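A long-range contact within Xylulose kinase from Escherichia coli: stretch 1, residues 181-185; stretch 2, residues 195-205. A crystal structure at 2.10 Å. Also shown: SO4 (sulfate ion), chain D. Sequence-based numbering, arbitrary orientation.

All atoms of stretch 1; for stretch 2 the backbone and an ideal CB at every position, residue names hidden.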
# COMPACT_ATOMS: atom_id res chain seq x y z
N LYS A 181 -26.88 13.74 36.30
CA LYS A 181 -27.16 14.30 37.63
C LYS A 181 -26.02 15.16 38.16
O LYS A 181 -26.14 15.79 39.19
CB LYS A 181 -27.50 13.20 38.63
CG LYS A 181 -28.74 12.40 38.28
CD LYS A 181 -29.37 11.79 39.51
CE LYS A 181 -30.34 10.68 39.15
NZ LYS A 181 -30.42 9.66 40.21
N ARG A 182 -24.92 15.20 37.42
CA ARG A 182 -23.76 15.98 37.81
C ARG A 182 -23.30 15.62 39.22
O ARG A 182 -22.93 16.48 40.01
CB ARG A 182 -24.01 17.46 37.67
CG ARG A 182 -24.61 17.85 36.32
CD ARG A 182 -24.86 19.33 36.12
NE ARG A 182 -23.67 20.04 35.70
CZ ARG A 182 -23.19 20.07 34.47
NH1 ARG A 182 -23.79 19.41 33.48
NH2 ARG A 182 -22.09 20.75 34.21
N ASP A 183 -23.32 14.33 39.52
CA ASP A 183 -22.95 13.82 40.83
C ASP A 183 -22.47 12.37 40.69
O ASP A 183 -22.83 11.68 39.76
CB ASP A 183 -24.14 13.92 41.79
CG ASP A 183 -23.81 13.49 43.19
OD1 ASP A 183 -22.65 13.59 43.60
OD2 ASP A 183 -24.66 13.02 43.96
N TRP A 184 -21.65 11.93 41.64
CA TRP A 184 -21.15 10.57 41.63
C TRP A 184 -22.28 9.54 41.59
O TRP A 184 -23.38 9.80 42.07
CB TRP A 184 -20.22 10.30 42.82
CG TRP A 184 -19.05 11.25 42.98
CD1 TRP A 184 -18.88 12.15 43.97
CD2 TRP A 184 -17.88 11.36 42.16
NE1 TRP A 184 -17.70 12.83 43.82
CE2 TRP A 184 -17.06 12.36 42.71
CE3 TRP A 184 -17.45 10.71 41.00
CZ2 TRP A 184 -15.86 12.72 42.15
CZ3 TRP A 184 -16.24 11.07 40.46
CH2 TRP A 184 -15.46 12.06 41.03
N SER A 185 -21.99 8.39 41.00
CA SER A 185 -22.92 7.27 40.92
C SER A 185 -22.53 6.15 41.88
O SER A 185 -21.53 5.48 41.68
CB SER A 185 -22.97 6.72 39.50
OG SER A 185 -23.45 5.39 39.47
N UNK A 195 -15.92 4.16 47.33
CA UNK A 195 -16.99 4.97 47.85
C UNK A 195 -16.71 6.44 47.59
O UNK A 195 -15.61 6.81 47.20
CB UNK A 195 -17.18 4.71 49.35
N UNK A 196 -17.72 7.26 47.81
CA UNK A 196 -17.64 8.70 47.62
C UNK A 196 -16.52 9.31 48.44
O UNK A 196 -15.96 10.33 48.07
CB UNK A 196 -18.97 9.36 47.98
N UNK A 197 -16.20 8.67 49.56
CA UNK A 197 -15.13 9.10 50.44
C UNK A 197 -13.77 9.02 49.75
O UNK A 197 -12.83 9.67 50.16
CB UNK A 197 -15.13 8.25 51.71
N UNK A 198 -13.69 8.22 48.70
CA UNK A 198 -12.46 8.10 47.94
C UNK A 198 -12.41 9.01 46.72
O UNK A 198 -11.44 9.02 46.00
CB UNK A 198 -12.27 6.65 47.50
N UNK A 199 -13.47 9.79 46.51
CA UNK A 199 -13.52 10.79 45.45
C UNK A 199 -13.33 12.22 45.98
O UNK A 199 -13.69 12.51 47.11
CB UNK A 199 -14.85 10.69 44.71
N UNK A 200 -12.79 13.09 45.14
CA UNK A 200 -12.82 14.53 45.40
C UNK A 200 -14.23 15.09 45.43
O UNK A 200 -15.14 14.49 44.90
CB UNK A 200 -12.00 15.27 44.34
N UNK A 201 -14.38 16.24 46.06
CA UNK A 201 -15.56 17.07 45.91
C UNK A 201 -15.75 17.60 44.48
O UNK A 201 -14.80 17.91 43.81
CB UNK A 201 -15.48 18.24 46.89
N UNK A 202 -16.99 17.65 44.04
CA UNK A 202 -17.32 18.05 42.69
C UNK A 202 -17.75 19.50 42.62
O UNK A 202 -18.51 19.94 43.46
CB UNK A 202 -18.42 17.15 42.13
N UNK A 203 -17.26 20.19 41.63
CA UNK A 203 -17.68 21.56 41.36
C UNK A 203 -18.00 21.73 39.89
O UNK A 203 -17.68 20.88 39.08
CB UNK A 203 -16.60 22.56 41.79
N UNK A 204 -18.63 22.84 39.54
CA UNK A 204 -18.63 23.31 38.16
C UNK A 204 -17.33 24.03 37.83
O UNK A 204 -16.67 24.54 38.70
CB UNK A 204 -19.82 24.23 37.91
N UNK A 205 -16.96 24.02 36.56
CA UNK A 205 -15.68 24.53 36.12
C UNK A 205 -15.35 25.92 36.62
O UNK A 205 -14.20 26.21 36.90
CB UNK A 205 -15.63 24.53 34.59
S SO4 D . -21.31 14.43 48.88
O1 SO4 D . -21.67 15.75 48.40
O2 SO4 D . -20.75 13.64 47.79
O3 SO4 D . -20.32 14.56 49.95
O4 SO4 D . -22.51 13.78 49.40

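Position 195 lies beyond the reach of stretch 1, so the visible atoms set no preference there. The residue is Ser 195.

At 196 the ideal CB lies 4.9 Å from Trp 184 CD1 and points sideways. A long, positively charged chain such as lysine or arginine would suit the Asp 183 carboxylate, and could also meet the sulfate, probably from the crystallisation liquor. The residue is Arg 196. Its NH2 donates to Asp 183 OD1 (2.7 Å) and OD2 (3.1 Å) in a salt bridge, and also to SO4 O2 at 2.8 Å, while Arg 196 NE reaches the same SO4 O2 at 3.1 Å. Both anions sit at the edge of the guanidinium, leaving one face to cover Trp 184 CB.

Positions 197 and 198, in the 3-10 segment, are out of reach of stretch 1 and leave the choice open. They are Asp 197 and Gln 198; Ser 195 OG donates to Asp 197 OD2 and Ser 195 N to Gln 198 OE1, both at 2.9 Å.

At 199 the CB points toward stretch 1 and stands only 3.4 Å from Trp 184 CE2, over the indole face. An apolar, flexible chain that can lie along the ring suits, such as methionine or leucine. Met 199 places CB and SD each 3.8 Å from the centroid of the Trp 184 six-membered ring, over the same face, in CH-pi and sulfur-aromatic contacts.

Position 200 has phi -64° and psi 159°, compatible with proline among many others, and its CB is sideways, 5.1 Å from Trp 184 CZ2. Its carbonyl lies near the indole plane. Pro 200 O accepts a weak hydrogen bond from Trp 184 NE1 (3.2 Å), and Pro 200 CD packs 3.8 Å from Trp 184 CZ2.

Position 201 points away, leaving the choice open; it is Ala 201.

The strand alternation brings 202 back toward stretch 1, with the ideal CB of 202 lying 4.7 Å from Trp 184 NE1. A branched aliphatic chain, leucine or isoleucine, would suit the indole face opposite 199. Leu 202 puts CD1 3.4 Å from the centroid of the Trp 184 five-membered ring and CD2 3.4 Å from Trp 184 CZ2, so the indole is clamped on both faces.

Position 203 points away again: Tyr 203.

At 204 the CB is sideways, but the Arg 182 guanidinium lies within reach of an acidic chain. Glu 204 forms a two-pronged salt bridge with the NE/NH2 side of Arg 182, at the guanidinium edge: Arg 182 NE to Glu 204 OE2 and Arg 182 NH2 to Glu 204 OE1, both 2.8 Å.

Position 205, out of reach, is Gly 205.

Stretch 2 195-205: SRDQMPALYEG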
# COMPACT_ATOMS: atom_id res chain seq x y z
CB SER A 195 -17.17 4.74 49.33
OG SER A 195 -16.11 5.31 50.06
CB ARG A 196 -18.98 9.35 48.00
CG ARG A 196 -20.18 8.67 47.39
CD ARG A 196 -21.51 9.29 47.77
NE ARG A 196 -21.61 10.66 47.32
CZ ARG A 196 -22.31 11.05 46.26
NH1 ARG A 196 -22.98 10.17 45.55
NH2 ARG A 196 -22.34 12.32 45.94
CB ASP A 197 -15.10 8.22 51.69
CG ASP A 197 -16.47 8.05 52.32
OD1 ASP A 197 -16.87 8.93 53.11
OD2 ASP A 197 -17.22 7.08 52.09
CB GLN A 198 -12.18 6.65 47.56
CG GLN A 198 -11.65 5.82 48.69
CD GLN A 198 -12.05 4.38 48.58
OE1 GLN A 198 -13.21 4.08 48.38
NE2 GLN A 198 -11.09 3.50 48.71
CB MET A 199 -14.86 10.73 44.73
CG MET A 199 -15.26 9.38 44.21
SD MET A 199 -14.39 8.89 42.74
CE MET A 199 -13.30 7.70 43.44
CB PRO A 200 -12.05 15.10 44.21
CG PRO A 200 -12.32 14.18 43.14
CD PRO A 200 -12.37 12.82 43.76
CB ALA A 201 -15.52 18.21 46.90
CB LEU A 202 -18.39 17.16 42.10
CG LEU A 202 -18.04 15.69 41.89
CD1 LEU A 202 -19.29 14.85 41.73
CD2 LEU A 202 -17.11 15.51 40.72
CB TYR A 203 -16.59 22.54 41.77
CG TYR A 203 -16.29 22.61 43.24
CD1 TYR A 203 -15.69 21.56 43.90
CD2 TYR A 203 -16.59 23.74 43.97
CE1 TYR A 203 -15.40 21.63 45.25
CE2 TYR A 203 -16.31 23.83 45.31
CZ TYR A 203 -15.72 22.77 45.95
OH TYR A 203 -15.44 22.86 47.28
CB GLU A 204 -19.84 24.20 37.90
CG GLU A 204 -21.17 23.57 38.24
CD GLU A 204 -21.59 22.49 37.27
OE1 GLU A 204 -21.03 22.41 36.18
OE2 GLU A 204 -22.50 21.73 37.60
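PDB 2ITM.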